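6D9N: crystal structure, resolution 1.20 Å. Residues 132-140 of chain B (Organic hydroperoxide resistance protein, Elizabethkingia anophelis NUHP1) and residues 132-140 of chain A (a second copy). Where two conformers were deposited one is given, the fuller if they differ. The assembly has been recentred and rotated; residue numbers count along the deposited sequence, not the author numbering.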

ATOM      1  N   SER B 132       8.494   3.150  -2.934  1.00  7.52           N
ATOM      2  CA  SER B 132       9.200   3.527  -4.154  1.00  8.27           C
ATOM      3  C   SER B 132      10.006   2.370  -4.706  1.00  8.37           C
ATOM      4  O   SER B 132      10.001   2.126  -5.919  1.00  9.29           O
ATOM      5  CB  SER B 132      10.122   4.720  -3.897  1.00  8.33           C
ATOM      6  OG  SER B 132       9.360   5.866  -3.599  1.00  9.15           O
ATOM      7  N   ASN B 133      10.744   1.657  -3.845  1.00  8.34           N
ATOM      8  CA  ASN B 133      11.489   0.504  -4.332  1.00  8.67           C
ATOM      9  C   ASN B 133      10.571  -0.584  -4.863  1.00  9.12           C
ATOM     10  O   ASN B 133      10.926  -1.257  -5.831  1.00 11.08           O
ATOM     11  CB  ASN B 133      12.396  -0.016  -3.218  1.00  9.29           C
ATOM     12  CG  ASN B 133      13.512   0.968  -2.918  1.00 10.34           C
ATOM     13  OD1 ASN B 133      14.175   1.439  -3.841  1.00 12.26           O
ATOM     14  ND2 ASN B 133      13.730   1.284  -1.647  1.00  9.78           N
ATOM     15  N   ALA B 134       9.381  -0.743  -4.279  1.00  8.16           N
ATOM     16  CA  ALA B 134       8.487  -1.827  -4.709  1.00  8.61           C
ATOM     17  C   ALA B 134       7.856  -1.563  -6.071  1.00  8.74           C
ATOM     18  O   ALA B 134       7.429  -2.511  -6.744  1.00  9.96           O
ATOM     19  CB  ALA B 134       7.379  -2.006  -3.662  1.00  9.25           C
ATOM     20  N   THR B 135       7.715  -0.297  -6.466  1.00  9.08           N
ATOM     21  CA  THR B 135       6.948   0.062  -7.663  1.00 10.03           C
ATOM     22  C   THR B 135       7.805   0.496  -8.841  1.00 10.51           C
ATOM     23  O   THR B 135       7.277   0.607  -9.957  1.00 12.18           O
ATOM     24  CB  THR B 135       5.922   1.173  -7.360  1.00 11.26           C
ATOM     25  OG1 THR B 135       6.574   2.336  -6.834  1.00 11.26           O
ATOM     26  CG2 THR B 135       4.833   0.648  -6.409  1.00 12.22           C
ATOM     27  N   ARG B 136       9.097   0.723  -8.633  1.00 11.09           N
ATOM     28  CA  ARG B 136       9.949   1.325  -9.658  1.00 12.76           C
ATOM     29  C   ARG B 136      10.004   0.427 -10.885  1.00 14.39           C
ATOM     30  O   ARG B 136      10.110  -0.789 -10.785  1.00 14.17           O
ATOM     31  CB  ARG B 136      11.361   1.523  -9.080  1.00 14.57           C
ATOM     32  CG  ARG B 136      12.069   2.786  -9.631  1.00 15.84           C
ATOM     33  CD  ARG B 136      13.431   3.055  -8.989  1.00 16.68           C
ATOM     34  NE  ARG B 136      13.543   2.899  -7.522  1.00 17.84           N
ATOM     35  CZ  ARG B 136      13.240   3.830  -6.609  1.00 16.99           C
ATOM     36  NH1 ARG B 136      12.772   5.035  -6.969  1.00 18.00           N
ATOM     37  NH2 ARG B 136      13.411   3.582  -5.303  1.00 16.36           N
ATOM     38  N   GLY B 137       9.924   1.028 -12.054  1.00 17.94           N
ATOM     39  CA  GLY B 137       9.952   0.295 -13.291  1.00 20.70           C
ATOM     40  C   GLY B 137       8.597  -0.207 -13.754  1.00 22.33           C
ATOM     41  O   GLY B 137       8.398  -0.385 -14.967  1.00 25.34           O
ATOM     42  N   ASN B 138       7.651  -0.446 -12.835  1.00 20.81           N
ATOM     43  CA  ASN B 138       6.335  -0.978 -13.203  1.00 20.49           C
ATOM     44  C   ASN B 138       5.304   0.112 -13.473  1.00 22.67           C
ATOM     45  O   ASN B 138       4.716   0.122 -14.552  1.00 25.08           O
ATOM     46  CB  ASN B 138       5.829  -1.944 -12.132  1.00 18.26           C
ATOM     47  CG  ASN B 138       6.601  -3.229 -12.117  1.00 16.17           C
ATOM     48  OD1 ASN B 138       7.087  -3.684 -13.154  1.00 17.51           O
ATOM     49  ND2 ASN B 138       6.670  -3.859 -10.963  1.00 14.89           N
ATOM     50  N   ILE B 139       5.069   1.026 -12.526  1.00 22.79           N
ATOM     51  CA  ILE B 139       4.032   2.050 -12.678  1.00 22.23           C
ATOM     52  C   ILE B 139       4.673   3.424 -12.819  1.00 21.38           C
ATOM     53  O   ILE B 139       5.845   3.637 -12.487  1.00 20.92           O
ATOM     54  CB  ILE B 139       3.013   2.071 -11.512  1.00 21.33           C
ATOM     55  CG1 ILE B 139       3.720   2.584 -10.245  1.00 21.25           C
ATOM     56  CG2 ILE B 139       2.248   0.752 -11.391  1.00 22.44           C
ATOM     57  CD1 ILE B 139       2.841   2.625  -8.996  1.00 22.70           C
ATOM     58  N   GLU B 140       3.867   4.398 -13.241  1.00 21.15           N
ATOM     59  CA  GLU B 140       4.343   5.778 -13.267  1.00 21.47           C
ATOM     60  C   GLU B 140       4.248   6.412 -11.876  1.00 20.62           C
ATOM     61  O   GLU B 140       3.161   6.411 -11.276  1.00 21.10           O
ATOM     62  CB  GLU B 140       3.534   6.591 -14.280  1.00 22.45           C
TER
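Chain A, residues 132-140: SNATRGNIE

Chain A meets chain B through the same stretch in both copies, the end of a helix and the loop that follows it, and the contact is nearly symmetric, with the two stretches running roughly antiparallel. In each chain residues 132-135 are helical, Arg A136 leaves helical phi/psi (-58/129) as Arg B136 does, and Gly A137 turns at positive phi (85/-9), where a CB would be jammed against the carbonyl O of the residue before. The CA atoms come nearest at Thr A135 and Thr B135, 5.1 Å apart. Together the two stretches bury 385 Å², most of it at Ala B134, Asn B138, Ala A134 and Asn A138.

Asn A138 points its CB toward chain B, with chi1 m (-74°), and its ND2 donates to two carbonyls where the chain B helix gives way to loop: Ala B134 O, in its last turn, at 3.0 Å, and Arg B136 O, just beyond it, at 2.8 Å. Asn B138 returns the arrangement, its ND2 lying 3.0 Å from Ala A134 O and 2.9 Å from Arg A136 O. Both amide hydrogens are thus used, so each side chain ties together two backbone oxygens of its partner. The two nitrogens, Asn A138 ND2 and Asn B138 ND2, approach to 3.4 Å without bonding, since both are donors.

Beside these bonds the backbones pack closely. Ala A134 O and Ala B134 O lie 3.4 Å apart as two acceptors, but each also receives a CA-H...O contact: Thr A135 CA is 3.3 Å from Ala B134 O, and Thr B135 CA 3.5 Å from Ala A134 O. The alanine methyls rest on isoleucines, with Ala B134 CB 3.9 Å from Ile A139 CG2 and Ala A134 CB 3.8 Å from Ile B139 CG2. A water donates to Asn B138 OD1 (2.9 Å from its O) and to Arg A136 O (3.2 Å), adding a bridge between the chains.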

ATOM      1  N   SER A 132      -0.537  -6.313  -7.164  1.00  8.84           N
ATOM      2  CA  SER A 132       0.310  -7.353  -7.760  1.00  9.43           C
ATOM      3  C   SER A 132       0.990  -6.835  -9.019  1.00  9.38           C
ATOM      4  O   SER A 132       2.189  -7.057  -9.236  1.00 10.56           O
ATOM      5  CB  SER A 132      -0.507  -8.608  -8.091  1.00 10.26           C
ATOM      6  OG  SER A 132      -0.980  -9.196  -6.902  1.00 10.49           O
ATOM      7  N   ASN A 133       0.249  -6.117  -9.854  1.00  9.15           N
ATOM      8  CA  ASN A 133       0.830  -5.591 -11.086  1.00  9.83           C
ATOM      9  C   ASN A 133       1.879  -4.526 -10.789  1.00 10.40           C
ATOM     10  O   ASN A 133       2.897  -4.430 -11.490  1.00 11.88           O
ATOM     11  CB  ASN A 133      -0.285  -5.062 -12.006  1.00 10.73           C
ATOM     12  CG  ASN A 133      -1.106  -6.194 -12.589  1.00 12.00           C
ATOM     13  OD1 ASN A 133      -0.556  -7.235 -12.939  1.00 14.44           O
ATOM     14  ND2 ASN A 133      -2.418  -6.036 -12.643  1.00 11.92           N
ATOM     15  N   ALA A 134       1.649  -3.726  -9.745  1.00 10.30           N
ATOM     16  CA  ALA A 134       2.552  -2.615  -9.448  1.00 11.44           C
ATOM     17  C   ALA A 134       3.887  -3.093  -8.884  1.00 11.46           C
ATOM     18  O   ALA A 134       4.915  -2.407  -9.047  1.00 12.19           O
ATOM     19  CB  ALA A 134       1.922  -1.649  -8.444  1.00 11.99           C
ATOM     20  N   THR A 135       3.906  -4.248  -8.198  1.00 10.62           N
ATOM     21  CA  THR A 135       5.088  -4.677  -7.449  1.00 10.25           C
ATOM     22  C   THR A 135       5.793  -5.859  -8.085  1.00 10.16           C
ATOM     23  O   THR A 135       6.850  -6.268  -7.605  1.00 10.57           O
ATOM     24  CB  THR A 135       4.722  -4.996  -5.995  1.00 11.42           C
ATOM     25  OG1 THR A 135       3.786  -6.080  -5.948  1.00 11.83           O
ATOM     26  CG2 THR A 135       4.139  -3.769  -5.291  1.00 12.71           C
ATOM     27  N   ARG A 136       5.243  -6.416  -9.153  1.00 10.43           N
ATOM     28  CA  ARG A 136       5.758  -7.654  -9.713  1.00 11.83           C
ATOM     29  C   ARG A 136       7.230  -7.511 -10.096  1.00 11.27           C
ATOM     30  O   ARG A 136       7.620  -6.565 -10.805  1.00 12.17           O
ATOM     31  CB  ARG A 136       4.934  -8.046 -10.948  1.00 13.99           C
ATOM     32  CG  ARG A 136       5.135  -9.498 -11.333  1.00 16.76           C
ATOM     33  CD  ARG A 136       4.191  -9.981 -12.438  1.00 18.01           C
ATOM     34  NE  ARG A 136       2.796  -9.452 -12.394  1.00 19.53           N
ATOM     35  CZ  ARG A 136       1.765  -9.928 -11.695  1.00 18.88           C
ATOM     36  NH1 ARG A 136       1.886 -10.934 -10.831  1.00 20.57           N
ATOM     37  NH2 ARG A 136       0.580  -9.354 -11.808  1.00 18.31           N
ATOM     38  N   GLY A 137       8.055  -8.458  -9.636  1.00 10.36           N
ATOM     39  CA  GLY A 137       9.470  -8.458  -9.973  1.00 10.08           C
ATOM     40  C   GLY A 137      10.326  -7.584  -9.085  1.00  9.63           C
ATOM     41  O   GLY A 137      11.559  -7.633  -9.208  1.00 10.96           O
ATOM     42  N   ASN A 138       9.730  -6.759  -8.219  1.00  9.04           N
ATOM     43  CA  ASN A 138      10.520  -5.883  -7.368  1.00  9.39           C
ATOM     44  C   ASN A 138      10.573  -6.350  -5.932  1.00  9.88           C
ATOM     45  O   ASN A 138      11.470  -5.932  -5.196  1.00 11.01           O
ATOM     46  CB  ASN A 138       9.939  -4.464  -7.375  1.00  9.77           C
ATOM     47  CG  ASN A 138      10.204  -3.721  -8.658  1.00 10.21           C
ATOM     48  OD1 ASN A 138      11.256  -3.886  -9.275  1.00 12.57           O
ATOM     49  ND2 ASN A 138       9.308  -2.843  -9.026  1.00 10.35           N
ATOM     50  N   ILE A 139       9.623  -7.187  -5.522  1.00 10.04           N
ATOM     51  CA  ILE A 139       9.571  -7.746  -4.186  1.00 10.82           C
ATOM     52  C   ILE A 139       9.144  -9.198  -4.361  1.00 10.92           C
ATOM     53  O   ILE A 139       8.516  -9.568  -5.356  1.00 12.01           O
ATOM     54  CB  ILE A 139       8.539  -7.012  -3.295  1.00 10.88           C
ATOM     55  CG1 ILE A 139       7.093  -7.180  -3.785  1.00 11.77           C
ATOM     56  CG2 ILE A 139       8.921  -5.539  -3.113  1.00 11.83           C
ATOM     57  CD1 ILE A 139       6.055  -6.471  -2.895  1.00 13.24           C
ATOM     58  N   GLU A 140       9.491 -10.044  -3.398  1.00 11.30           N
ATOM     59  CA  GLU A 140       9.002 -11.420  -3.415  0.56 12.06           C
ATOM     60  C   GLU A 140       7.610 -11.480  -2.812  1.00 11.35           C
ATOM     61  O   GLU A 140       7.388 -11.002  -1.696  1.00 12.22           O
ATOM     62  CB  GLU A 140       9.921 -12.371  -2.651  0.56 13.98           C
ATOM     63  CG  GLU A 140       9.368 -13.823  -2.591  0.56 15.95           C
ATOM     64  CD  GLU A 140      10.453 -14.863  -2.271  0.56 18.17           C
ATOM     65  OE1 GLU A 140      10.251 -16.050  -2.598  0.56 19.58           O
ATOM     66  OE2 GLU A 140      11.508 -14.494  -1.700  0.56 19.45           O
TER
HETATM   67  O   HOH W   1       6.675  -6.404 -13.901  1.00 23.61           O
HETATM   68  O   HOH W   2      13.045  -1.917  -7.392  1.00 16.61           O